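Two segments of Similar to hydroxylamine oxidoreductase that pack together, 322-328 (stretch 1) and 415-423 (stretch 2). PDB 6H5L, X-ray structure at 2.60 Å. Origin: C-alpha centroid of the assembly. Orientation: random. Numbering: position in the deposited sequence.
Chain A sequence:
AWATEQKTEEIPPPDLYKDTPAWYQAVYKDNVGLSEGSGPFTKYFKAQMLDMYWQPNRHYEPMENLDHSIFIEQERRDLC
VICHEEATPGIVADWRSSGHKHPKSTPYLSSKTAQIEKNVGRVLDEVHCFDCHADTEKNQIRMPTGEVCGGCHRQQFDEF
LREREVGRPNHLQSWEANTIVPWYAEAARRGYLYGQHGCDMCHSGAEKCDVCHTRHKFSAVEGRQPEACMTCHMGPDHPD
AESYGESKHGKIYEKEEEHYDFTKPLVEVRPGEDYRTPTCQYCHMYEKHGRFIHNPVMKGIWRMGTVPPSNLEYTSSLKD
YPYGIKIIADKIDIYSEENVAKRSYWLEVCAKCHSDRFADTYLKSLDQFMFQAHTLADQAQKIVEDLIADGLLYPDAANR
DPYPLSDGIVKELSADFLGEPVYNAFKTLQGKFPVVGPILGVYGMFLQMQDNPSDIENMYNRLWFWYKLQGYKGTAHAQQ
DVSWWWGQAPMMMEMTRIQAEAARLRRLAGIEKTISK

Stretch 1 322-328: PYGIKII
Stretch 2 415-423: ADFLGEPVY

The contact is a small, mainly apolar packing of an irregular segment against the junction between two helices, pinned by two weak backbone hydrogen bonds to a single carbonyl and burying 382 Å² summed over both sides.

Stretch 1 has no regular helix or strand. It opens with a cis peptide bond before Pro322 (phi/psi -93/31), then makes a type I' turn from Pro322 to Ile325, with Tyr323 at 60/33, Gly324 at 66/23 and Ile325 N bonded to Pro322 O at 3.1 Å. Beyond it, Ile325 is extended (-89/119), Lys326 (-68/-32) and Ile327 (-69/-62) are helix-like, and Ile328 extends again (-69/158).

Stretch 2 is helical over 415-418 and again from 420. Gly419 N to Ala415 O, 2.8 Å, closes the first helix; Gly419 (81/158) then breaks the path and sits at the N-cap of the second, where Tyr423 N reaches Gly419 O at 3.0 Å.

Register is set by the CA atoms of Ile325 and Leu418, 4.3 Å apart, and of Lys326 and Phe417, 5.5 Å apart; the chains therefore run in opposing order here. Phe417 O, at the end of the first helix, accepts from Lys326 N (3.2 Å, 123° at the hydrogen) and Ile327 N (3.4 Å, 135°), both weak: each angle is well short of linear, and the Ile327 N to Phe417 O distance is also long. Gly324 O approaches Leu418 O to 3.2 Å, but two acceptors cannot bond; the same Gly324 O receives a CA-H...O contact from Gly419 CA at 3.5 Å and 141°. A CB on Gly419 would lie 2.3 Å from Gly324 O, a clash, so the absent side chain permits this backbone approach.

The side chains add dispersion contacts. Ile325 (m, t) sets CG1 3.8 Å from Val422 CG2 and CG2 4.2 Å from Leu418 CD2. Val422 (t) points toward stretch 1, and its CG2 also lies 3.2 Å from Tyr323 O and 4.3 Å from Tyr323 CB. The Tyr323 ring (chi1 -40°, chi2 -70°) leads away, its OH bonded elsewhere in the structure.

Ile327 (m, t) points toward stretch 2. Its CD1 meets the Phe417 ring at the edge, 3.5 Å from Phe417 CD1, and lies 4.0 Å from Leu418 CD2. Phe417 has chi1 -73° and chi2 -88°; Leu418 is m, t. Lys326 (m, m, t, m) packs through its aliphatic portion, CG lying 3.7 Å from Asp416 O, without a salt bridge to Asp416 (chi1 -175°).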

# COMPACT_ATOMS: atom_id res chain seq x y z
N PRO A 322 -61.81 24.82 -18.39
CA PRO A 322 -62.08 23.38 -18.41
C PRO A 322 -63.56 22.99 -18.47
O PRO A 322 -63.93 21.95 -17.93
CB PRO A 322 -61.47 22.91 -17.09
CG PRO A 322 -61.72 24.06 -16.18
CD PRO A 322 -61.64 25.32 -17.02
N TYR A 323 -64.38 23.83 -19.11
CA TYR A 323 -65.78 23.49 -19.41
C TYR A 323 -66.60 23.21 -18.15
O TYR A 323 -67.52 22.39 -18.17
CB TYR A 323 -65.86 22.30 -20.37
CG TYR A 323 -64.82 22.32 -21.46
CD1 TYR A 323 -64.87 23.27 -22.47
CD2 TYR A 323 -63.78 21.41 -21.47
CE1 TYR A 323 -63.91 23.30 -23.47
CE2 TYR A 323 -62.81 21.43 -22.47
CZ TYR A 323 -62.89 22.38 -23.47
OH TYR A 323 -61.94 22.42 -24.46
N GLY A 324 -66.28 23.89 -17.05
CA GLY A 324 -67.03 23.69 -15.82
C GLY A 324 -66.87 22.31 -15.21
O GLY A 324 -67.74 21.88 -14.44
N ILE A 325 -65.79 21.61 -15.53
CA ILE A 325 -65.52 20.29 -14.96
C ILE A 325 -64.73 20.48 -13.68
O ILE A 325 -63.62 21.02 -13.69
CB ILE A 325 -64.77 19.40 -15.96
CG1 ILE A 325 -65.61 19.17 -17.21
CG2 ILE A 325 -64.40 18.08 -15.31
CD1 ILE A 325 -64.87 18.47 -18.32
N LYS A 326 -65.30 20.03 -12.56
CA LYS A 326 -64.64 20.20 -11.27
C LYS A 326 -63.37 19.36 -11.16
O LYS A 326 -62.42 19.77 -10.48
CB LYS A 326 -65.60 19.83 -10.14
CG LYS A 326 -66.83 20.73 -10.01
CD LYS A 326 -66.46 22.09 -9.42
CE LYS A 326 -67.66 22.73 -8.74
NZ LYS A 326 -68.83 22.87 -9.65
N ILE A 327 -63.33 18.20 -11.82
CA ILE A 327 -62.23 17.26 -11.62
C ILE A 327 -60.94 17.82 -12.21
O ILE A 327 -59.95 18.04 -11.50
CB ILE A 327 -62.57 15.89 -12.24
CG1 ILE A 327 -63.78 15.28 -11.54
CG2 ILE A 327 -61.37 14.96 -12.16
CD1 ILE A 327 -64.22 13.96 -12.14
N ILE A 328 -60.93 18.05 -13.53
CA ILE A 328 -59.68 18.39 -14.20
C ILE A 328 -59.20 19.78 -13.77
O ILE A 328 -59.97 20.62 -13.30
CB ILE A 328 -59.83 18.31 -15.73
CG1 ILE A 328 -60.80 19.38 -16.24
CG2 ILE A 328 -60.32 16.92 -16.13
CD1 ILE A 328 -60.98 19.37 -17.74
N ALA A 415 -73.13 15.92 -11.78
CA ALA A 415 -72.68 17.30 -11.90
C ALA A 415 -71.68 17.67 -10.82
O ALA A 415 -70.93 18.64 -10.99
CB ALA A 415 -73.86 18.26 -11.87
N ASP A 416 -71.66 16.94 -9.70
CA ASP A 416 -70.65 17.17 -8.68
C ASP A 416 -69.25 16.91 -9.22
O ASP A 416 -68.28 17.52 -8.76
CB ASP A 416 -70.93 16.30 -7.46
CG ASP A 416 -69.99 16.57 -6.30
OD1 ASP A 416 -69.79 17.76 -5.95
OD2 ASP A 416 -69.44 15.60 -5.74
N PHE A 417 -69.12 16.01 -10.20
CA PHE A 417 -67.83 15.70 -10.80
C PHE A 417 -67.57 16.53 -12.06
O PHE A 417 -66.49 17.11 -12.20
CB PHE A 417 -67.77 14.20 -11.15
CG PHE A 417 -67.61 13.30 -9.96
CD1 PHE A 417 -66.35 12.98 -9.48
CD2 PHE A 417 -68.72 12.76 -9.33
CE1 PHE A 417 -66.20 12.15 -8.38
CE2 PHE A 417 -68.57 11.92 -8.23
CZ PHE A 417 -67.31 11.61 -7.76
N LEU A 418 -68.54 16.60 -12.96
CA LEU A 418 -68.34 17.15 -14.29
C LEU A 418 -69.06 18.47 -14.52
O LEU A 418 -68.87 19.08 -15.58
CB LEU A 418 -68.78 16.13 -15.35
CG LEU A 418 -68.28 14.69 -15.16
CD1 LEU A 418 -68.87 13.79 -16.23
CD2 LEU A 418 -66.76 14.63 -15.19
N GLY A 419 -69.86 18.92 -13.57
CA GLY A 419 -70.68 20.09 -13.77
C GLY A 419 -71.95 19.77 -14.53
O GLY A 419 -72.06 18.77 -15.23
N GLU A 420 -72.94 20.64 -14.36
CA GLU A 420 -74.24 20.43 -15.00
C GLU A 420 -74.15 20.36 -16.53
O GLU A 420 -74.68 19.40 -17.10
CB GLU A 420 -75.22 21.51 -14.54
CG GLU A 420 -76.53 21.55 -15.32
CD GLU A 420 -77.30 20.24 -15.28
OE1 GLU A 420 -77.95 19.90 -16.29
OE2 GLU A 420 -77.25 19.54 -14.24
N PRO A 421 -73.53 21.32 -17.23
CA PRO A 421 -73.56 21.24 -18.71
C PRO A 421 -72.88 20.01 -19.28
O PRO A 421 -73.35 19.46 -20.28
CB PRO A 421 -72.85 22.54 -19.14
CG PRO A 421 -72.00 22.90 -17.98
CD PRO A 421 -72.79 22.51 -16.77
N VAL A 422 -71.78 19.56 -18.67
CA VAL A 422 -71.07 18.40 -19.21
C VAL A 422 -71.81 17.11 -18.87
O VAL A 422 -71.89 16.20 -19.70
CB VAL A 422 -69.62 18.38 -18.69
CG1 VAL A 422 -68.86 17.22 -19.31
CG2 VAL A 422 -68.94 19.70 -19.00
N TYR A 423 -72.36 17.00 -17.66
CA TYR A 423 -73.09 15.79 -17.30
C TYR A 423 -74.44 15.73 -18.00
O TYR A 423 -74.90 14.65 -18.37
CB TYR A 423 -73.27 15.71 -15.79
CG TYR A 423 -73.99 14.45 -15.35
CD1 TYR A 423 -73.35 13.22 -15.35
CD2 TYR A 423 -75.32 14.50 -14.96
CE1 TYR A 423 -74.01 12.07 -14.96
CE2 TYR A 423 -75.99 13.35 -14.56
CZ TYR A 423 -75.33 12.14 -14.57
OH TYR A 423 -75.99 11.00 -14.18